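Local atomic coordinates of alpha-1,6-mannanase (Bacteroides thetaiotaomicron, PDB entry 4V1S), a protein that probably hydrolyses alpha-1,6-mannosidic linkages in mannan as a family 76 glycoside hydrolase of a gut bacterium. Residues A206-S211 and I229-W234. Residues are numbered along the deposited sequence; the frame is centred on the assembly and turned at random.
Sequences AVTMLS and IRINDW
Met-209 reaches across from one helix and lays its thioether along the flank of Ile-231 and against the backbone of Asn-232. Its CG lies 3.8 Å from CG2 of Ile-231, the two side chains running past each other in opposite directions. Further out, SD sits 3.7 Å from CA of Asn-232. There the chain bends (chi3 48°), which brings CE round to the Asn-232 side chain, 3.4 Å from OD1 and 3.7 Å from CB. The CE–OD1 approach is a van der Waals contact; the polar partner of that buried oxygen is the indole NE1 of Trp-274, which helps fix the amide. With CG of Asn-232 anti to its own backbone N (chi1 -175°), the oxygen end of the amide is the part turned to CE, and ND2 lies on the far side. Replacing Met-209 by alanine would probably leave Ile-231 and the aliphatic part of Asn-232 without their main apolar neighbour on the facing helix. One residue earlier, CG2 of Thr-208 meets CD1 of Ile-231 at 3.8 Å, the side chains crossing at about a right angle, while OG1 of Thr-208 turns back to the carbonyl of Cys-204 in its own helix. The axes of 206-211 and 229-234 approach to 9.5 Å at 151°; the segments lie on helices 202-219 and 222-239, a nearly antiparallel hairpin here, consistent with the alpha-helical toroid of the six-hairpin glycosidases. Helix 162-177 packs on Thr-208, helix 142-159 on Val-207 and Ser-211, and helix 264-281 touches both partners, through Ala-206, Leu-210 and Asn-232.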
ATOM      1  N   ALA A 206      -5.024  -9.129   3.618  1.00 10.51           N
ATOM      2  CA  ALA A 206      -3.600  -8.814   3.584  1.00  9.82           C
ATOM      3  C   ALA A 206      -3.244  -7.490   4.253  1.00 11.75           C
ATOM      4  O   ALA A 206      -2.301  -7.422   5.070  1.00 11.68           O
ATOM      5  CB  ALA A 206      -3.100  -8.871   2.140  1.00 10.56           C
ATOM      6  N   VAL A 207      -3.974  -6.427   3.952  1.00 11.62           N
ATOM      7  CA  VAL A 207      -3.674  -5.160   4.605  1.00 11.56           C
ATOM      8  C   VAL A 207      -4.066  -5.197   6.096  1.00 10.57           C
ATOM      9  O   VAL A 207      -3.460  -4.527   6.938  1.00 11.99           O
ATOM     10  CB  VAL A 207      -4.318  -3.930   3.928  1.00 10.88           C
ATOM     11  CG1 VAL A 207      -3.778  -3.768   2.524  1.00 11.79           C
ATOM     12  CG2 VAL A 207      -5.843  -3.949   3.947  1.00 12.91           C
ATOM     13  N   THR A 208      -5.106  -5.969   6.433  1.00  9.85           N
ATOM     14  CA  THR A 208      -5.477  -6.097   7.827  1.00 11.38           C
ATOM     15  C   THR A 208      -4.395  -6.891   8.602  1.00 12.41           C
ATOM     16  O   THR A 208      -4.017  -6.503   9.706  1.00 13.43           O
ATOM     17  CB  THR A 208      -6.877  -6.700   7.961  1.00 10.89           C
ATOM     18  OG1 THR A 208      -7.823  -5.883   7.315  1.00 11.64           O
ATOM     19  CG2 THR A 208      -7.306  -6.856   9.389  1.00 12.29           C
ATOM     20  N   MET A 209      -3.883  -7.974   8.009  1.00 12.17           N
ATOM     21  CA  MET A 209      -2.800  -8.697   8.603  1.00 11.98           C
ATOM     22  C   MET A 209      -1.564  -7.837   8.832  1.00 13.22           C
ATOM     23  O   MET A 209      -0.979  -7.860   9.916  1.00 13.29           O
ATOM     24  CB  MET A 209      -2.402  -9.911   7.754  1.00 11.35           C
ATOM     25  CG  MET A 209      -3.425 -11.054   7.806  1.00 12.25           C
ATOM     26  SD  MET A 209      -3.257 -12.271   6.475  1.00 13.44           S
ATOM     27  CE  MET A 209      -1.498 -12.589   6.538  1.00 14.85           C
ATOM     28  N   LEU A 210      -1.173  -7.065   7.828  1.00 11.96           N
ATOM     29  CA  LEU A 210       0.016  -6.253   7.961  1.00 12.57           C
ATOM     30  C   LEU A 210      -0.196  -5.186   9.043  1.00 12.34           C
ATOM     31  O   LEU A 210       0.686  -4.949   9.860  1.00 13.11           O
ATOM     32  CB  LEU A 210       0.424  -5.635   6.621  1.00 11.35           C
ATOM     33  CG  LEU A 210       1.731  -4.846   6.690  1.00 12.17           C
ATOM     34  CD1 LEU A 210       2.901  -5.711   7.156  1.00 12.93           C
ATOM     35  CD2 LEU A 210       2.064  -4.252   5.339  1.00 12.17           C
ATOM     36  N   SER A 211      -1.369  -4.566   9.052  1.00 11.40           N
ATOM     37  CA  SER A 211      -1.710  -3.569  10.067  1.00 11.08           C
ATOM     38  C   SER A 211      -1.655  -4.179  11.467  1.00 12.80           C
ATOM     39  O   SER A 211      -1.101  -3.584  12.407  1.00 13.01           O
ATOM     40  CB  SER A 211      -3.104  -2.995   9.820  1.00 12.76           C
ATOM     41  OG  SER A 211      -3.191  -2.265   8.609  1.00 13.11           O
ATOM     42  N   ILE A 229      -2.932 -14.207  12.644  1.00 16.67           N
ATOM     43  CA  ILE A 229      -2.838 -15.668  12.467  1.00 16.42           C
ATOM     44  C   ILE A 229      -4.161 -16.247  11.997  1.00 15.24           C
ATOM     45  O   ILE A 229      -4.206 -17.055  11.072  1.00 16.31           O
ATOM     46  CB  ILE A 229      -2.358 -16.344  13.770  1.00 18.43           C
ATOM     47  CG1 ILE A 229      -0.885 -15.980  14.030  1.00 20.09           C
ATOM     48  CG2 ILE A 229      -2.517 -17.857  13.701  1.00 21.49           C
ATOM     49  CD1 ILE A 229      -0.387 -16.352  15.421  1.00 21.55           C
ATOM     50  N   ARG A 230      -5.245 -15.817  12.637  1.00 15.55           N
ATOM     51  CA  ARG A 230      -6.568 -16.285  12.300  1.00 16.22           C
ATOM     52  C   ARG A 230      -6.941 -15.927  10.856  1.00 15.93           C
ATOM     53  O   ARG A 230      -7.411 -16.775  10.092  1.00 16.89           O
ATOM     54  CB  ARG A 230      -7.582 -15.701  13.297  1.00 18.32           C
ATOM     55  CG  ARG A 230      -9.010 -16.102  13.057  1.00 19.86           C
ATOM     56  CD  ARG A 230      -9.949 -15.477  14.086  1.00 20.33           C
ATOM     57  NE  ARG A 230      -9.964 -14.015  13.994  1.00 18.78           N
ATOM     58  CZ  ARG A 230      -9.489 -13.148  14.888  1.00 18.72           C
ATOM     59  NH1 ARG A 230      -8.935 -13.543  16.033  1.00 21.00           N
ATOM     60  NH2 ARG A 230      -9.584 -11.841  14.633  1.00 21.31           N
ATOM     61  N   ILE A 231      -6.765 -14.650  10.502  1.00 13.49           N
ATOM     62  CA  ILE A 231      -7.071 -14.200   9.157  1.00 13.11           C
ATOM     63  C   ILE A 231      -6.153 -14.891   8.141  1.00 13.13           C
ATOM     64  O   ILE A 231      -6.600 -15.312   7.075  1.00 13.41           O
ATOM     65  CB  ILE A 231      -6.951 -12.669   9.065  1.00 13.62           C
ATOM     66  CG1 ILE A 231      -8.044 -12.008   9.933  1.00 15.16           C
ATOM     67  CG2 ILE A 231      -7.025 -12.215   7.615  1.00 12.77           C
ATOM     68  CD1 ILE A 231      -7.744 -10.558  10.255  1.00 15.58           C
ATOM     69  N   ASN A 232      -4.875 -15.025   8.466  1.00 13.90           N
ATOM     70  CA  ASN A 232      -3.953 -15.733   7.580  1.00 14.00           C
ATOM     71  C   ASN A 232      -4.365 -17.175   7.317  1.00 15.23           C
ATOM     72  O   ASN A 232      -4.383 -17.623   6.172  1.00 15.79           O
ATOM     73  CB  ASN A 232      -2.543 -15.737   8.113  1.00 16.20           C
ATOM     74  CG  ASN A 232      -1.577 -16.358   7.125  1.00 17.01           C
ATOM     75  OD1 ASN A 232      -1.511 -15.935   5.966  1.00 16.87           O
ATOM     76  ND2 ASN A 232      -0.860 -17.390   7.556  1.00 17.98           N
ATOM     77  N   ASP A 233      -4.691 -17.896   8.384  1.00 15.84           N
ATOM     78  CA  ASP A 233      -5.130 -19.296   8.244  1.00 18.16           C
ATOM     79  C   ASP A 233      -6.305 -19.388   7.259  1.00 16.34           C
ATOM     80  O   ASP A 233      -6.312 -20.235   6.365  1.00 18.55           O
ATOM     81  CB  ASP A 233      -5.537 -19.860   9.597  1.00 19.51           C
ATOM     82  CG  ASP A 233      -4.358 -20.200  10.480  1.00 22.77           C
ATOM     83  OD1 ASP A 233      -3.193 -20.132  10.035  1.00 22.31           O
ATOM     84  OD2 ASP A 233      -4.611 -20.523  11.654  1.00 29.01           O
ATOM     85  N   TRP A 234      -7.287 -18.494   7.405  1.00 13.88           N
ATOM     86  CA  TRP A 234      -8.437 -18.482   6.489  1.00 14.50           C
ATOM     87  C   TRP A 234      -7.997 -18.181   5.052  1.00 14.53           C
ATOM     88  O   TRP A 234      -8.464 -18.809   4.089  1.00 14.52           O
ATOM     89  CB  TRP A 234      -9.505 -17.470   6.942  1.00 15.61           C
ATOM     90  CG  TRP A 234     -10.700 -17.441   6.044  1.00 16.76           C
ATOM     91  CD1 TRP A 234     -11.836 -18.224   6.131  1.00 16.59           C
ATOM     92  CD2 TRP A 234     -10.879 -16.622   4.887  1.00 15.90           C
ATOM     93  NE1 TRP A 234     -12.697 -17.930   5.104  1.00 18.54           N
ATOM     94  CE2 TRP A 234     -12.138 -16.951   4.326  1.00 17.00           C
ATOM     95  CE3 TRP A 234     -10.126 -15.611   4.296  1.00 15.29           C
ATOM     96  CZ2 TRP A 234     -12.638 -16.306   3.201  1.00 17.49           C
ATOM     97  CZ3 TRP A 234     -10.622 -14.974   3.168  1.00 15.93           C
ATOM     98  CH2 TRP A 234     -11.855 -15.338   2.621  1.00 16.19           C
TER